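Local coordinates for protein carboxylic ester hydrolase (Aspergillus niger, PDB 7K4O) that probably hydrolyses the ester bonds of tannins as a serine esterase of the tannase family, and binds gallic acid (3,4,5-trihydroxybenzoic acid) in its pocket, at residues 517-522 with 532-537; 265-270 with 536-541; 148-153 with 392-397; 96-101 with 130-135. One frame throughout, in Å; residues are numbered along the deposited sequence.

Contact 1 of 4, residues 517-522 with 532-537; sequences WPLRPL and CVYNQR. With NAG (2-acetamido-2-deoxy-beta-D-glucopyranose), chain D; NAG (2-acetamido-2-deoxy-beta-D-glucopyranose), chain B.
The ring of Tyr534 carries an N-acetylglucosamine (NAG) on one face. C1 of the chain B sugar lies over the ring centre, 4.1 Å above its plane, as in carbohydrate-aromatic stacking. At the ring edge, near the plane, sits CD2 of Leu519. Pro518 CG meets Tyr534 CE2 obliquely at 4.4 Å. The ring takes this place because CG of Tyr534 is anti to the backbone N (chi1 -168°). Two more flat groups have a proline on one face: Pro518 CB covers the rim of the Trp517 indole, and Pro521 CD lies over the centre of the Arg520 guanidinium.

The two segments pair as an antiparallel beta hairpin. Arg520 and Val533 form a hydrogen-bonded pair. Arg520 N donates to Val533 O at 2.9 Å, and Val533 N donates to Arg520 O at 2.8 Å, nearly straight at 174°. Leu519 splits its methyls: CD1 touches Cys532 CB at 3.9 Å, while CD2 lies against the backbone and CB of Tyr534. Beyond the strand pair, a water donates to Pro518 O and Val533 O and accepts from Asn535 N. Tyr534 N donates outward to O7 of the chain D sugar at 2.9 Å (170°), so the glycan, attached to this protein itself, is held by both backbone and ring.

Arg520 curls back on itself. Its NH1 reaches Leu519 O, its NE forms a salt bridge with Asp267 and its NH2 bonds Thr459. Cys532 is joined to Cys515 by a disulfide. Helix 444-452 and Ile539 of helix 536-541 flank the Pro518 and Tyr534 side.

Contact 2 of 4, residues 265-270 with 536-541; sequences RTDLCL and QRSIDS
Helix 266-272 crosses helix 536-541; the pieces 266-270 and 536-541 are 85° apart, with axes 8.9 Å apart. Small polar side chains fill the crossing point. Asp267 and Ser538 have the nearest CA atoms.

Arg265, at the N-cap position, reaches from its helix N-terminus to Ser538 of the other helix. Its chain is bent at chi2 and chi3, which turns the guanidinium edge to the other helix. Ser538 OG lies in the guanidinium plane and accepts from Arg265 NH2 at 2.8 Å. On the same flat group, Arg265 NE makes a salt bridge with Asp267 OD1 at 2.9 Å. Leu268 CD1 lies over the centre of one guanidinium face, 3.6 Å above the plane. Polar atoms thus hold the cation in plane, and a methyl covers one side. Its NH1 reaches Pro521 O. The side chains of Arg265 and Asp256 are about 4 Å apart, so the crossing packs next to the calcium site.

Asp267 has its carboxylate in the crowded position between backbone N and carbonyl carbon (chi1 36°). This folds OD1 back to accept from Leu268 N through its anti lone pair. Two donors thus hold OD1, while OD2 accepts from Trp542. These donors would be expected to favour the charged form of the acid. Leu268 and Arg537 cross at about a right angle, Leu268 CD2 3.7 Å from Arg537 NH1; that NH1 is paired with Asp272.

Ser538 OG is also bonded to Asn535 OD1. One turn on, Ser541 OG donates to a lone pair of Ser538 O at 2.6 Å. Ser541 OG lies tightly against Asp267 CB, at 3.2 Å.

Contact 3 of 4, residues 148-153 with 392-397; sequences YMFAYK and STLQTT
This is helix-to-loop packing, mainly apolar. In this tannase, whose family belongs to the alpha/beta-hydrolase clan, helix 144-169 lies against the loop between helices 376-390 and 402-406. The helix has a wider pi-type turn at 149-153. There Tyr148 O accepts from both Tyr152 N and Lys153 N.

Thr393 is the central residue of the loop side. Its CG2 is anti to the carbonyl carbon and points into the face of the Tyr148 ring, making a CH-pi contact. Thr393 CG2 is 3.8 Å from the Tyr148 ring centroid and 17° off the normal, displaced toward CZ and CE1. Tyr148 starts away from the loop, but its ring end comes back to it, so that Thr393 CG2 lies over one face. The hydroxyl of Tyr152 lies at the edge of that ring, in its plane.

Ala151 packs against Thr393. Ala151 CB is 3.3 Å from Thr393 O and 3.7 Å from Thr393 CB, so the small methyl lets the loop backbone come close. Leu394 sends CD2 across to Phe150 CD2 at 3.9 Å and onto Ala151. The leucine crosses the phenylalanine at about a right angle. Trp215 packs on both Phe150 and Leu394, and Arg190 makes a cation-pi contact with Phe150.

The polar part runs through water and Arg190, whose NH1 binds Ala151 O and Thr396 OG1. Thr396 OG1 itself donates to Leu394 O, from well above the carbonyl plane. A water lies 2.7 Å from Thr393 O and 2.8 Å from Thr396 OG1; its bond to Ala151 O, at 3.4 Å, is weak.

Contact 4 of 4, residues 96-101 with 130-135; sequences GGYAIN and NADTAM. With GDE (3,4,5-trihydroxybenzoic acid), chain J.
The tight part is at Tyr98 and Ala99. Tyr98 O accepts from Ala131 N at 2.9 Å (163°), the donor lying above the carbonyl plane. Ala131 CB also presses on Tyr98 O, at 3.3 Å. Asn130 OD1 packs within 3.2 Å of Ala99 CB. Tyr98 crosses Asp132 at about a right angle, yet the planes of the Tyr98 ring and the Asp132 carboxylate are nearly parallel, 6° apart. Asp132 CG lies 3.7 Å from Tyr98 CB, its torsion (chi1 56°) placing the acid in the crowded position. Its OD2 lies close to the acid of Glu355, which might raise the pKa of one of them.

Gly96 to Ala99 form a type II' beta turn, closed by hydrogen bonds between Gly96 and Ala99 in both directions. The turn lies in the loop after strand 89-93, and its Gly96 and Gly97 line the ligand pocket. Gly97 N donates to OAA of the bound trihydroxybenzoic acid at 2.7 Å. Glu187 N also bonds this ligand, consistent with an oxyanion hole as in other alpha/beta hydrolases.

The other flank is looser. The partly exposed Asn130 also turns OD1 to a water here, 3.0 Å away, which accepts from Ile100 N at 2.9 Å.

How the contacts relate
From the N terminus, contact 4 comes first. It closes a loop of 28 residues beside the ligand pocket. Contact 3 opens next on helix 144-169, and its Phe150 packs on Ala131 and on the backbone of Tyr98 and Ala99 in contact 4. Contact 2 opens at 265-270, before contact 3 closes at 392-397, so these two cross along the chain. Contact 1 lies within the span of contact 2 and closes the 520-533 hairpin. Contact 2 ties the helix that follows it, 536-541, to helix 266-272. The two contacts touch and share that helix. Their centres are about 36 to 38 Å from that of contact 4.

Contact 1 of 4, residues 517-522 with 532-537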
# COMPACT_ATOMS: atom_id res chain seq x y z
N TRP A 517 -0.88 14.25 9.52
CA TRP A 517 0.44 14.20 10.18
C TRP A 517 1.08 15.56 10.09
O TRP A 517 1.03 16.21 9.04
CB TRP A 517 1.32 13.12 9.49
CG TRP A 517 2.66 12.97 10.13
CD1 TRP A 517 3.83 13.52 9.75
CD2 TRP A 517 2.93 12.29 11.38
NE1 TRP A 517 4.82 13.22 10.66
CE2 TRP A 517 4.28 12.49 11.67
CE3 TRP A 517 2.12 11.60 12.30
CZ2 TRP A 517 4.87 12.00 12.84
CZ3 TRP A 517 2.71 11.08 13.44
CH2 TRP A 517 4.05 11.31 13.71
N PRO A 518 1.77 16.09 11.12
CA PRO A 518 2.04 15.41 12.40
C PRO A 518 1.05 15.65 13.54
O PRO A 518 1.35 15.27 14.68
CB PRO A 518 3.37 16.07 12.79
CG PRO A 518 3.24 17.49 12.30
CD PRO A 518 2.47 17.35 11.00
N LEU A 519 -0.13 16.17 13.21
CA LEU A 519 -1.21 16.29 14.20
C LEU A 519 -1.78 14.90 14.45
O LEU A 519 -1.74 14.00 13.57
CB LEU A 519 -2.28 17.27 13.67
CG LEU A 519 -1.77 18.68 13.36
CD1 LEU A 519 -2.89 19.50 12.73
CD2 LEU A 519 -1.25 19.36 14.62
N ARG A 520 -2.34 14.70 15.65
CA ARG A 520 -3.02 13.44 16.02
C ARG A 520 -4.45 13.75 16.48
O ARG A 520 -4.70 14.86 16.98
CB ARG A 520 -2.34 12.72 17.19
CG ARG A 520 -0.85 12.50 17.11
CD ARG A 520 -0.38 11.82 15.85
NE ARG A 520 -0.99 10.53 15.60
CZ ARG A 520 -1.56 10.20 14.42
NH1 ARG A 520 -1.62 11.07 13.41
NH2 ARG A 520 -2.04 9.00 14.26
N PRO A 521 -5.39 12.79 16.37
CA PRO A 521 -6.78 13.03 16.76
C PRO A 521 -6.95 12.98 18.28
O PRO A 521 -6.37 12.14 18.94
CB PRO A 521 -7.56 11.90 16.11
CG PRO A 521 -6.55 10.79 15.96
CD PRO A 521 -5.26 11.51 15.67
N LEU A 522 -7.78 13.87 18.79
CA LEU A 522 -8.19 13.80 20.22
C LEU A 522 -9.63 14.29 20.29
O LEU A 522 -9.92 15.40 19.76
CB LEU A 522 -7.25 14.67 21.03
CG LEU A 522 -7.47 14.60 22.55
CD1 LEU A 522 -7.22 13.18 23.02
CD2 LEU A 522 -6.56 15.60 23.27
N CYS A 532 -7.55 18.06 16.07
CA CYS A 532 -6.25 17.58 15.56
C CYS A 532 -5.19 18.33 16.35
O CYS A 532 -5.10 19.55 16.19
CB CYS A 532 -6.16 17.79 14.05
SG CYS A 532 -7.38 16.83 13.15
N VAL A 533 -4.44 17.63 17.18
CA VAL A 533 -3.57 18.27 18.19
C VAL A 533 -2.11 17.94 17.94
O VAL A 533 -1.78 16.87 17.44
CB VAL A 533 -3.97 17.89 19.62
CG1 VAL A 533 -5.44 18.20 19.86
CG2 VAL A 533 -3.66 16.44 19.93
N TYR A 534 -1.27 18.87 18.34
CA TYR A 534 0.20 18.73 18.33
C TYR A 534 0.65 18.17 19.68
O TYR A 534 0.50 18.87 20.67
CB TYR A 534 0.87 20.05 18.04
CG TYR A 534 2.33 19.86 17.74
CD1 TYR A 534 3.27 19.85 18.77
CD2 TYR A 534 2.79 19.67 16.45
CE1 TYR A 534 4.62 19.62 18.52
CE2 TYR A 534 4.13 19.45 16.19
CZ TYR A 534 5.05 19.39 17.23
OH TYR A 534 6.38 19.22 16.99
N ASN A 535 1.24 16.99 19.69
CA ASN A 535 1.69 16.32 20.95
C ASN A 535 3.07 15.73 20.72
O ASN A 535 3.18 14.71 20.04
CB ASN A 535 0.68 15.28 21.36
CG ASN A 535 1.00 14.68 22.71
OD1 ASN A 535 1.62 13.64 22.77
ND2 ASN A 535 0.61 15.34 23.80
N GLN A 536 4.09 16.43 21.18
CA GLN A 536 5.50 16.07 20.90
C GLN A 536 5.79 14.64 21.35
O GLN A 536 6.51 13.92 20.63
CB GLN A 536 6.46 17.05 21.55
CG GLN A 536 7.88 16.89 21.05
CD GLN A 536 7.95 17.27 19.58
OE1 GLN A 536 7.65 18.41 19.20
NE2 GLN A 536 8.33 16.31 18.75
N ARG A 537 5.32 14.23 22.51
CA ARG A 537 5.59 12.88 23.04
C ARG A 537 5.06 11.84 22.05
O ARG A 537 5.74 10.82 21.78
CB ARG A 537 4.95 12.77 24.43
CG ARG A 537 5.34 11.53 25.21
CD ARG A 537 4.82 11.65 26.66
NE ARG A 537 3.40 11.36 26.73
CZ ARG A 537 2.86 10.17 27.06
NH1 ARG A 537 1.56 10.02 27.02
NH2 ARG A 537 3.60 9.15 27.47
C1 NAG D . 0.62 24.41 19.56
C2 NAG D . -0.73 23.83 19.93
C3 NAG D . -1.49 24.80 20.84
C4 NAG D . -0.61 25.26 21.98
C5 NAG D . 0.70 25.84 21.44
C6 NAG D . 1.62 26.33 22.55
C7 NAG D . -2.14 22.43 18.55
C8 NAG D . -2.90 22.33 17.26
N2 NAG D . -1.55 23.62 18.76
O3 NAG D . -2.64 24.13 21.37
O4 NAG D . -1.31 26.27 22.70
O5 NAG D . 1.34 24.76 20.74
O6 NAG D . 2.04 25.16 23.28
O7 NAG D . -2.06 21.47 19.31
C1 NAG B . 4.68 23.55 16.34
C2 NAG B . 4.86 24.19 17.69
C3 NAG B . 3.75 23.72 18.60
C4 NAG B . 2.44 24.13 18.01
C5 NAG B . 2.31 23.49 16.61
C6 NAG B . 1.02 23.86 15.93
C7 NAG B . 7.10 24.70 18.43
C8 NAG B . 8.44 24.23 18.88
N2 NAG B . 6.16 23.81 18.17
O3 NAG B . 3.93 24.26 19.91
O4 NAG B . 1.46 23.48 18.78
O5 NAG B . 3.41 23.89 15.82
O6 NAG B . 0.76 22.99 14.83
O7 NAG B . 6.86 25.86 18.31
O HOH W 1 0.66 15.55 17.34

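Contact 2 of 4, residues 265-270 with 536-541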
# COMPACT_ATOMS: atom_id res chain seq x y z
N ARG A 265 -5.31 6.33 18.74
CA ARG A 265 -4.00 6.79 19.23
C ARG A 265 -3.17 5.56 19.61
O ARG A 265 -2.95 5.30 20.83
CB ARG A 265 -4.17 7.82 20.36
CG ARG A 265 -4.83 9.10 19.87
CD ARG A 265 -3.92 9.96 19.00
NE ARG A 265 -2.80 10.50 19.72
CZ ARG A 265 -2.81 11.58 20.47
NH1 ARG A 265 -3.89 12.34 20.56
NH2 ARG A 265 -1.72 11.94 21.11
N THR A 266 -2.64 4.88 18.59
CA THR A 266 -1.71 3.75 18.80
C THR A 266 -0.38 4.27 19.33
O THR A 266 0.37 3.44 19.92
CB THR A 266 -1.53 2.89 17.55
OG1 THR A 266 -0.93 3.74 16.58
CG2 THR A 266 -2.82 2.25 17.12
N ASP A 267 -0.08 5.55 19.18
CA ASP A 267 1.12 6.19 19.75
C ASP A 267 0.95 6.21 21.29
O ASP A 267 1.87 5.76 22.02
CB ASP A 267 1.34 7.58 19.17
CG ASP A 267 0.11 8.41 18.85
OD1 ASP A 267 -0.96 8.21 19.51
OD2 ASP A 267 0.20 9.21 17.88
N LEU A 268 -0.16 6.75 21.80
CA LEU A 268 -0.39 6.75 23.28
C LEU A 268 -0.41 5.30 23.76
O LEU A 268 0.12 5.06 24.85
CB LEU A 268 -1.69 7.48 23.63
CG LEU A 268 -1.69 8.95 23.30
CD1 LEU A 268 -3.07 9.55 23.54
CD2 LEU A 268 -0.61 9.71 24.06
N CYS A 269 -0.95 4.38 22.97
CA CYS A 269 -1.00 2.96 23.35
C CYS A 269 0.43 2.44 23.55
O CYS A 269 0.76 1.83 24.60
CB CYS A 269 -1.76 2.19 22.29
SG CYS A 269 -2.24 0.54 22.78
N LEU A 270 1.28 2.66 22.56
CA LEU A 270 2.67 2.16 22.61
C LEU A 270 3.41 2.80 23.79
O LEU A 270 4.21 2.10 24.44
CB LEU A 270 3.35 2.52 21.29
CG LEU A 270 4.83 2.14 21.20
CD1 LEU A 270 4.95 0.62 21.26
CD2 LEU A 270 5.42 2.72 19.90
N GLN A 536 4.09 16.43 21.18
CA GLN A 536 5.50 16.07 20.90
C GLN A 536 5.79 14.64 21.35
O GLN A 536 6.51 13.92 20.63
CB GLN A 536 6.46 17.05 21.55
CG GLN A 536 7.88 16.89 21.05
CD GLN A 536 7.95 17.27 19.58
OE1 GLN A 536 7.65 18.41 19.20
NE2 GLN A 536 8.33 16.31 18.75
N ARG A 537 5.32 14.23 22.51
CA ARG A 537 5.59 12.88 23.04
C ARG A 537 5.06 11.84 22.05
O ARG A 537 5.74 10.82 21.78
CB ARG A 537 4.95 12.77 24.43
CG ARG A 537 5.34 11.53 25.21
CD ARG A 537 4.82 11.65 26.66
NE ARG A 537 3.40 11.36 26.73
CZ ARG A 537 2.86 10.17 27.06
NH1 ARG A 537 1.56 10.02 27.02
NH2 ARG A 537 3.60 9.15 27.47
N SER A 538 3.85 12.04 21.53
CA SER A 538 3.26 11.11 20.54
C SER A 538 4.09 11.15 19.25
O SER A 538 4.36 10.08 18.72
CB SER A 538 1.82 11.46 20.28
OG SER A 538 1.01 11.19 21.42
N ILE A 539 4.42 12.35 18.77
CA ILE A 539 5.17 12.47 17.48
C ILE A 539 6.47 11.68 17.64
O ILE A 539 6.82 10.93 16.73
CB ILE A 539 5.39 13.93 17.12
CG1 ILE A 539 4.05 14.58 16.75
CG2 ILE A 539 6.45 14.11 16.06
CD1 ILE A 539 4.10 16.06 16.77
N ASP A 540 7.14 11.84 18.78
CA ASP A 540 8.46 11.19 18.99
C ASP A 540 8.31 9.68 18.98
O ASP A 540 9.28 9.00 18.58
CB ASP A 540 9.12 11.64 20.30
CG ASP A 540 9.57 13.08 20.33
OD1 ASP A 540 9.57 13.77 19.28
OD2 ASP A 540 9.86 13.55 21.46
N SER A 541 7.17 9.12 19.39
CA SER A 541 6.95 7.66 19.45
C SER A 541 6.95 7.04 18.04
O SER A 541 7.12 5.84 17.94
CB SER A 541 5.73 7.26 20.17
OG SER A 541 4.53 7.54 19.43

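Contact 3 of 4, residues 148-153 with 392-397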
# COMPACT_ATOMS: atom_id res chain seq x y z
N TYR A 148 12.64 -4.74 -13.77
CA TYR A 148 12.52 -3.29 -14.10
C TYR A 148 11.05 -2.95 -14.43
O TYR A 148 10.60 -1.84 -14.01
CB TYR A 148 13.46 -2.89 -15.24
CG TYR A 148 14.82 -2.50 -14.72
CD1 TYR A 148 15.73 -3.47 -14.32
CD2 TYR A 148 15.23 -1.18 -14.66
CE1 TYR A 148 16.98 -3.11 -13.84
CE2 TYR A 148 16.47 -0.80 -14.15
CZ TYR A 148 17.37 -1.79 -13.76
OH TYR A 148 18.62 -1.46 -13.31
N MET A 149 10.36 -3.78 -15.20
CA MET A 149 8.94 -3.52 -15.50
C MET A 149 8.10 -3.48 -14.20
O MET A 149 7.32 -2.53 -14.01
CB MET A 149 8.42 -4.61 -16.43
CG MET A 149 8.87 -4.43 -17.86
SD MET A 149 8.13 -2.94 -18.64
CE MET A 149 6.55 -3.64 -19.11
N PHE A 150 8.29 -4.42 -13.28
CA PHE A 150 7.57 -4.41 -11.99
C PHE A 150 7.97 -3.20 -11.16
O PHE A 150 7.11 -2.53 -10.56
CB PHE A 150 7.85 -5.71 -11.24
CG PHE A 150 7.08 -5.94 -9.96
CD1 PHE A 150 5.70 -5.89 -9.93
CD2 PHE A 150 7.74 -6.24 -8.79
CE1 PHE A 150 5.00 -6.15 -8.76
CE2 PHE A 150 7.05 -6.46 -7.60
CZ PHE A 150 5.69 -6.47 -7.60
N ALA A 151 9.27 -2.90 -11.10
CA ALA A 151 9.82 -1.81 -10.27
C ALA A 151 9.18 -0.48 -10.65
O ALA A 151 8.76 0.21 -9.72
CB ALA A 151 11.32 -1.74 -10.37
N TYR A 152 9.26 -0.11 -11.92
CA TYR A 152 8.80 1.24 -12.33
C TYR A 152 8.54 1.37 -13.82
O TYR A 152 7.87 2.35 -14.21
CB TYR A 152 9.81 2.31 -11.89
CG TYR A 152 11.14 2.30 -12.59
CD1 TYR A 152 11.31 2.95 -13.80
CD2 TYR A 152 12.25 1.64 -12.04
CE1 TYR A 152 12.55 2.96 -14.44
CE2 TYR A 152 13.49 1.66 -12.66
CZ TYR A 152 13.64 2.32 -13.86
OH TYR A 152 14.87 2.33 -14.49
N LYS A 153 9.04 0.50 -14.67
CA LYS A 153 9.00 0.83 -16.11
C LYS A 153 7.59 0.62 -16.65
O LYS A 153 7.16 1.37 -17.58
CB LYS A 153 10.04 0.02 -16.89
CG LYS A 153 10.21 0.43 -18.33
CD LYS A 153 11.54 -0.09 -18.95
CE LYS A 153 11.58 -1.61 -19.05
NZ LYS A 153 12.74 -2.07 -19.86
N SER A 392 17.82 1.01 -6.67
CA SER A 392 17.46 1.64 -7.98
C SER A 392 16.18 1.06 -8.58
O SER A 392 15.73 1.59 -9.64
CB SER A 392 18.60 1.52 -8.97
OG SER A 392 19.71 2.28 -8.56
N THR A 393 15.61 -0.01 -8.04
CA THR A 393 14.47 -0.72 -8.68
C THR A 393 13.33 -0.83 -7.67
O THR A 393 12.37 -0.07 -7.74
CB THR A 393 14.87 -2.10 -9.29
OG1 THR A 393 15.56 -2.83 -8.26
CG2 THR A 393 15.77 -1.96 -10.50
N LEU A 394 13.40 -1.74 -6.70
CA LEU A 394 12.23 -2.06 -5.84
C LEU A 394 12.22 -1.21 -4.57
O LEU A 394 11.13 -1.12 -3.99
CB LEU A 394 12.28 -3.55 -5.50
CG LEU A 394 12.07 -4.48 -6.69
CD1 LEU A 394 12.22 -5.91 -6.22
CD2 LEU A 394 10.71 -4.27 -7.27
N GLN A 395 13.35 -0.68 -4.09
CA GLN A 395 13.42 -0.07 -2.75
C GLN A 395 12.34 1.02 -2.62
O GLN A 395 11.67 1.07 -1.60
CB GLN A 395 14.81 0.46 -2.40
CG GLN A 395 14.94 0.77 -0.91
CD GLN A 395 14.97 -0.43 -0.02
OE1 GLN A 395 14.95 -1.58 -0.47
NE2 GLN A 395 15.00 -0.18 1.30
N THR A 396 12.24 1.89 -3.62
CA THR A 396 11.17 2.91 -3.71
C THR A 396 11.17 3.84 -2.50
O THR A 396 10.07 4.16 -2.01
CB THR A 396 9.81 2.26 -3.97
OG1 THR A 396 9.94 1.18 -4.88
CG2 THR A 396 8.83 3.27 -4.52
N THR A 397 12.34 4.30 -2.05
CA THR A 397 12.39 5.27 -0.95
C THR A 397 13.22 6.48 -1.31
O THR A 397 13.65 7.16 -0.39
CB THR A 397 12.89 4.67 0.36
OG1 THR A 397 14.13 3.99 0.05
CG2 THR A 397 11.82 3.78 0.91
O HOH W 2 10.60 2.01 -7.45

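Contact 4 of 4, residues 96-101 with 130-135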
# COMPACT_ATOMS: atom_id res chain seq x y z
N GLY A 96 -1.06 -5.46 -6.19
CA GLY A 96 -1.25 -6.06 -4.85
C GLY A 96 -0.49 -7.38 -4.83
O GLY A 96 -0.53 -8.10 -5.85
N GLY A 97 0.23 -7.62 -3.74
CA GLY A 97 1.11 -8.81 -3.68
C GLY A 97 2.19 -8.66 -4.74
O GLY A 97 2.83 -7.59 -4.78
N TYR A 98 2.40 -9.68 -5.55
CA TYR A 98 3.35 -9.58 -6.69
C TYR A 98 2.61 -9.29 -7.99
O TYR A 98 3.23 -9.39 -9.03
CB TYR A 98 4.23 -10.83 -6.76
CG TYR A 98 5.38 -10.82 -5.79
CD1 TYR A 98 5.21 -11.22 -4.47
CD2 TYR A 98 6.62 -10.31 -6.16
CE1 TYR A 98 6.26 -11.17 -3.54
CE2 TYR A 98 7.67 -10.25 -5.25
CZ TYR A 98 7.50 -10.70 -3.95
OH TYR A 98 8.54 -10.60 -3.05
N ALA A 99 1.34 -8.92 -7.93
CA ALA A 99 0.55 -8.49 -9.10
C ALA A 99 0.74 -6.99 -9.30
O ALA A 99 0.92 -6.26 -8.34
CB ALA A 99 -0.93 -8.78 -8.94
N ILE A 100 0.75 -6.59 -10.56
CA ILE A 100 0.94 -5.17 -10.95
C ILE A 100 -0.41 -4.57 -11.36
O ILE A 100 -0.47 -3.33 -11.61
CB ILE A 100 1.97 -5.06 -12.08
CG1 ILE A 100 2.48 -3.63 -12.19
CG2 ILE A 100 1.44 -5.62 -13.40
CD1 ILE A 100 3.69 -3.51 -13.10
N ASN A 101 -1.47 -5.37 -11.36
CA ASN A 101 -2.85 -4.84 -11.60
C ASN A 101 -3.79 -5.47 -10.57
O ASN A 101 -3.41 -6.46 -9.88
CB ASN A 101 -3.31 -5.14 -13.01
CG ASN A 101 -3.52 -6.63 -13.24
OD1 ASN A 101 -4.54 -7.18 -12.81
ND2 ASN A 101 -2.56 -7.26 -13.92
N ASN A 130 1.50 -13.03 -12.54
CA ASN A 130 2.12 -12.02 -11.69
C ASN A 130 3.62 -11.97 -11.87
O ASN A 130 4.17 -12.72 -12.62
CB ASN A 130 1.69 -12.20 -10.26
CG ASN A 130 0.18 -12.10 -10.09
OD1 ASN A 130 -0.49 -11.38 -10.82
ND2 ASN A 130 -0.31 -12.82 -9.12
N ALA A 131 4.23 -11.00 -11.20
CA ALA A 131 5.66 -10.70 -11.41
C ALA A 131 6.49 -11.87 -10.89
O ALA A 131 7.56 -12.12 -11.47
CB ALA A 131 6.06 -9.43 -10.74
N ASP A 132 6.06 -12.50 -9.81
CA ASP A 132 6.84 -13.63 -9.22
C ASP A 132 6.93 -14.80 -10.18
O ASP A 132 8.09 -15.31 -10.34
CB ASP A 132 6.35 -13.98 -7.84
CG ASP A 132 4.88 -14.33 -7.69
OD1 ASP A 132 4.12 -14.15 -8.64
OD2 ASP A 132 4.53 -14.68 -6.53
N THR A 133 5.89 -15.08 -10.96
CA THR A 133 5.93 -16.20 -11.94
C THR A 133 6.84 -15.87 -13.13
O THR A 133 7.31 -16.79 -13.77
CB THR A 133 4.53 -16.62 -12.37
OG1 THR A 133 3.99 -15.66 -13.29
CG2 THR A 133 3.64 -16.74 -11.15
N ALA A 134 7.17 -14.61 -13.36
CA ALA A 134 7.98 -14.17 -14.50
C ALA A 134 9.40 -13.73 -14.07
O ALA A 134 10.15 -13.30 -14.95
CB ALA A 134 7.24 -13.04 -15.21
N MET A 135 9.72 -13.79 -12.80
CA MET A 135 10.93 -13.11 -12.27
C MET A 135 12.20 -13.90 -12.60
O MET A 135 13.26 -13.25 -12.62
CB MET A 135 10.80 -12.88 -10.77
CG MET A 135 11.78 -11.94 -10.16
SD MET A 135 11.71 -10.24 -10.80
CE MET A 135 10.22 -9.72 -9.96
OAA GDE J . 0.24 -5.73 -1.81
OAB GDE J . -0.73 -6.60 -0.02
OAC GDE J . 5.23 -6.64 -0.93
OAD GDE J . 3.11 -6.84 3.35
OAE GDE J . 5.33 -6.93 1.87
CAF GDE J . 2.78 -6.44 -0.80
CAG GDE J . 1.69 -6.54 1.39
CAH GDE J . 0.30 -6.25 -0.66
CAI GDE J . 4.03 -6.61 -0.18
CAJ GDE J . 2.95 -6.75 2.01
CAK GDE J . 1.65 -6.46 0.00
CAL GDE J . 4.08 -6.76 1.23
O HOH W 3 0.18 -8.88 -12.28